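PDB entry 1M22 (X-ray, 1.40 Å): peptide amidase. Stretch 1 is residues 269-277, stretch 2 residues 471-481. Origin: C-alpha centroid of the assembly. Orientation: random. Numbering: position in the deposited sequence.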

# COMPACT_ATOMS: atom_id res chain seq x y z
N GLN A 269 -15.67 -5.11 -19.52
CA GLN A 269 -16.97 -5.74 -19.29
C GLN A 269 -16.87 -6.61 -18.03
O GLN A 269 -17.68 -7.50 -17.80
CB GLN A 269 -17.37 -6.60 -20.49
CG GLN A 269 -17.61 -5.79 -21.76
CD GLN A 269 -18.16 -6.62 -22.90
OE1 GLN A 269 -18.47 -6.10 -23.98
NE2 GLN A 269 -18.30 -7.93 -22.68
N GLY A 270 -15.86 -6.31 -17.21
CA GLY A 270 -15.61 -7.07 -16.00
C GLY A 270 -16.68 -7.11 -14.92
O GLY A 270 -16.59 -7.92 -14.00
N LEU A 271 -17.69 -6.24 -15.01
CA LEU A 271 -18.76 -6.24 -14.02
C LEU A 271 -20.00 -6.99 -14.49
O LEU A 271 -20.92 -7.23 -13.72
CB LEU A 271 -19.13 -4.80 -13.66
CG LEU A 271 -18.15 -4.11 -12.71
CD1 LEU A 271 -18.34 -2.61 -12.77
CD2 LEU A 271 -18.34 -4.64 -11.29
N ARG A 272 -20.01 -7.37 -15.77
CA ARG A 272 -21.14 -8.11 -16.33
C ARG A 272 -21.39 -9.43 -15.61
O ARG A 272 -20.50 -10.27 -15.54
CB ARG A 272 -20.91 -8.37 -17.81
CG ARG A 272 -21.32 -7.24 -18.72
CD ARG A 272 -22.83 -7.07 -18.72
NE ARG A 272 -23.34 -6.74 -20.05
CZ ARG A 272 -23.26 -7.56 -21.10
NH1 ARG A 272 -22.68 -8.75 -20.98
NH2 ARG A 272 -23.75 -7.18 -22.27
N GLY A 273 -22.60 -9.60 -15.10
CA GLY A 273 -22.95 -10.83 -14.41
C GLY A 273 -22.44 -10.95 -12.99
O GLY A 273 -22.74 -11.93 -12.30
N LYS A 274 -21.68 -9.96 -12.53
CA LYS A 274 -21.15 -10.00 -11.17
C LYS A 274 -22.21 -9.62 -10.15
O LYS A 274 -23.20 -8.96 -10.47
CB LYS A 274 -19.96 -9.05 -11.03
CG LYS A 274 -18.75 -9.40 -11.88
CD LYS A 274 -18.16 -10.75 -11.49
CE LYS A 274 -16.75 -10.91 -12.04
NZ LYS A 274 -16.67 -10.70 -13.51
N ARG A 275 -22.00 -10.05 -8.91
CA ARG A 275 -22.90 -9.75 -7.82
C ARG A 275 -22.07 -9.09 -6.73
O ARG A 275 -21.06 -9.64 -6.28
CB ARG A 275 -23.57 -11.03 -7.31
CG ARG A 275 -24.50 -11.68 -8.34
CD ARG A 275 -25.08 -12.99 -7.83
NE ARG A 275 -25.80 -12.80 -6.58
CZ ARG A 275 -27.00 -12.24 -6.47
NH1 ARG A 275 -27.63 -11.81 -7.55
NH2 ARG A 275 -27.55 -12.09 -5.27
N ILE A 276 -22.50 -7.90 -6.31
CA ILE A 276 -21.78 -7.13 -5.32
C ILE A 276 -22.63 -6.76 -4.11
O ILE A 276 -23.80 -6.41 -4.24
CB ILE A 276 -21.26 -5.82 -5.95
CG1 ILE A 276 -20.26 -6.14 -7.06
CG2 ILE A 276 -20.63 -4.92 -4.90
CD1 ILE A 276 -19.79 -4.92 -7.84
N GLY A 277 -22.01 -6.83 -2.93
CA GLY A 277 -22.70 -6.46 -1.72
C GLY A 277 -22.20 -5.11 -1.23
O GLY A 277 -21.00 -4.95 -0.97
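Stretch 2, residues 471-481: PKLIEMAYAYE

A lysine beside an apolar contact often does two jobs at once, tying down the loop that carries it and reaching for a carboxylate on the neighbouring segment. The peptide amidase offers a compact example. Lys-274 NZ donates a hydrogen bond to Gly-270 O at 2.8 Å, within its own stretch, and the same nitrogen forms a salt bridge with the helix, where Lys-274 NZ lies 3.4 Å from Glu-475 OE1. As a hydrogen bond this second interaction is weak and longer than the local bond to the carbonyl. The other carboxylate oxygen of Glu-475, OE2, is hydrogen-bonded elsewhere in the structure.

The backbone that makes this possible is a pair of overlapping turns. A type I turn runs from Gln-269 to Arg-272, closed by Arg-272 N to Gln-269 O at 3.1 Å, and a type II turn follows from Leu-271 to Lys-274, closed by Lys-274 N to Leu-271 O, also at 3.1 Å. Gly-273 has a phi of 79°, a region that favours glycine. The chain then passes into a strand at Arg-275. Folding back in this way brings the side chain of Lys-274 to the carbonyl of Gly-270, with chi1 and chi2 both in the m well.

Stretch 2 is helical throughout, residues 471-481, and belongs to a helix that extends beyond both ends. Its i to i+4 bonds are regular, from Glu-475 N to Pro-471 O at 3.1 Å through Glu-481 N to Ala-477 O at 2.9 Å. The backbones come closest at Gly-270, whose CA is 4.7 Å from the CA of Glu-475 and 3.7 Å from Glu-475 O. So near an approach depends on the absence of a side chain: an ideal CB on Gly-270 would point toward the helix and fall 2.3 Å from Glu-475 O, a clash. One helical turn further on, Ala-479 CB packs 3.7 Å from Gly-270 N.

Around this point the packing becomes apolar, and Met-476 is its centre, with 95 Å² covered by the other stretch. Its CA-to-CB bond points sideways, but the end of the side chain comes nearer, so that Met-476 CE touches three residues: Ile-276 CG1 at 3.2 Å, short for two carbons, Leu-271 CD2 at 3.7 Å and Lys-274 CB at 3.7 Å. Leu-271 also starts sideways and reaches in at its end, placing CG 3.7 Å from Ala-479 CB and CD1 4.2 Å from Tyr-480 CB. Toward the start of the helix segment, Lys-274 CE rests 3.7 Å from Lys-472 CG, an aliphatic contact between two lysines. From Leu-271 to Lys-274, then, these contacts move back toward the start of the helix segment. Altogether the two stretches bury 395 Å², a modest surface that joins segments nearly two hundred residues apart in sequence.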

# COMPACT_ATOMS: atom_id res chain seq x y z
N PRO A 471 -7.67 -11.72 -9.37
CA PRO A 471 -8.07 -11.61 -10.78
C PRO A 471 -9.47 -11.01 -10.94
O PRO A 471 -9.68 -10.11 -11.75
CB PRO A 471 -8.00 -13.05 -11.28
CG PRO A 471 -6.90 -13.64 -10.44
CD PRO A 471 -7.21 -13.09 -9.07
N LYS A 472 -10.42 -11.51 -10.15
CA LYS A 472 -11.79 -11.03 -10.21
C LYS A 472 -11.92 -9.60 -9.69
O LYS A 472 -12.65 -8.79 -10.27
CB LYS A 472 -12.70 -11.96 -9.40
CG LYS A 472 -14.18 -11.57 -9.44
CD LYS A 472 -15.01 -12.37 -8.45
CE LYS A 472 -15.00 -13.86 -8.76
NZ LYS A 472 -15.84 -14.61 -7.78
N LEU A 473 -11.22 -9.29 -8.61
CA LEU A 473 -11.30 -7.94 -8.06
C LEU A 473 -10.76 -6.92 -9.06
O LEU A 473 -11.30 -5.83 -9.19
CB LEU A 473 -10.51 -7.84 -6.75
CG LEU A 473 -11.11 -8.55 -5.54
CD1 LEU A 473 -10.28 -8.24 -4.31
CD2 LEU A 473 -12.55 -8.11 -5.33
N ILE A 474 -9.70 -7.29 -9.76
CA ILE A 474 -9.12 -6.39 -10.75
C ILE A 474 -10.08 -6.16 -11.91
O ILE A 474 -10.25 -5.03 -12.37
CB ILE A 474 -7.76 -6.93 -11.26
CG1 ILE A 474 -6.72 -6.76 -10.15
CG2 ILE A 474 -7.33 -6.19 -12.52
CD1 ILE A 474 -5.38 -7.42 -10.44
N GLU A 475 -10.73 -7.23 -12.38
CA GLU A 475 -11.69 -7.11 -13.48
C GLU A 475 -12.80 -6.14 -13.10
O GLU A 475 -13.18 -5.27 -13.88
CB GLU A 475 -12.37 -8.45 -13.79
CG GLU A 475 -11.48 -9.61 -14.14
CD GLU A 475 -12.29 -10.84 -14.51
OE1 GLU A 475 -13.27 -11.15 -13.79
OE2 GLU A 475 -11.96 -11.50 -15.52
N MET A 476 -13.34 -6.31 -11.89
CA MET A 476 -14.42 -5.47 -11.42
C MET A 476 -14.00 -4.02 -11.20
O MET A 476 -14.70 -3.09 -11.60
CB MET A 476 -15.01 -6.07 -10.15
CG MET A 476 -15.68 -7.42 -10.40
SD MET A 476 -16.38 -8.22 -8.95
CE MET A 476 -17.76 -7.27 -8.69
N ALA A 477 -12.85 -3.84 -10.56
CA ALA A 477 -12.34 -2.50 -10.28
C ALA A 477 -12.01 -1.77 -11.58
O ALA A 477 -12.29 -0.58 -11.72
CB ALA A 477 -11.09 -2.60 -9.40
N TYR A 478 -11.43 -2.48 -12.54
CA TYR A 478 -11.09 -1.87 -13.82
C TYR A 478 -12.36 -1.44 -14.56
O TYR A 478 -12.43 -0.34 -15.09
CB TYR A 478 -10.30 -2.86 -14.68
CG TYR A 478 -9.90 -2.31 -16.03
CD1 TYR A 478 -8.87 -1.39 -16.15
CD2 TYR A 478 -10.56 -2.72 -17.19
CE1 TYR A 478 -8.49 -0.88 -17.39
CE2 TYR A 478 -10.19 -2.22 -18.44
CZ TYR A 478 -9.16 -1.30 -18.53
OH TYR A 478 -8.78 -0.80 -19.76
N ALA A 479 -13.35 -2.32 -14.59
CA ALA A 479 -14.61 -2.02 -15.27
C ALA A 479 -15.26 -0.78 -14.66
O ALA A 479 -15.81 0.06 -15.37
CB ALA A 479 -15.55 -3.21 -15.18
N TYR A 480 -15.20 -0.67 -13.34
CA TYR A 480 -15.78 0.49 -12.66
C TYR A 480 -14.99 1.75 -13.01
O TYR A 480 -15.55 2.79 -13.35
CB TYR A 480 -15.75 0.30 -11.14
CG TYR A 480 -16.02 1.58 -10.38
CD1 TYR A 480 -17.30 2.11 -10.31
CD2 TYR A 480 -14.97 2.31 -9.82
CE1 TYR A 480 -17.54 3.35 -9.71
CE2 TYR A 480 -15.19 3.54 -9.22
CZ TYR A 480 -16.47 4.06 -9.17
OH TYR A 480 -16.68 5.29 -8.61
N GLU A 481 -13.67 1.65 -12.92
CA GLU A 481 -12.78 2.76 -13.21
C GLU A 481 -12.94 3.30 -14.63
O GLU A 481 -12.97 4.51 -14.85
CB GLU A 481 -11.33 2.32 -12.99
CG GLU A 481 -10.31 3.39 -13.30
CD GLU A 481 -8.93 2.80 -13.54
OE1 GLU A 481 -8.81 1.95 -14.45
OE2 GLU A 481 -7.99 3.18 -12.83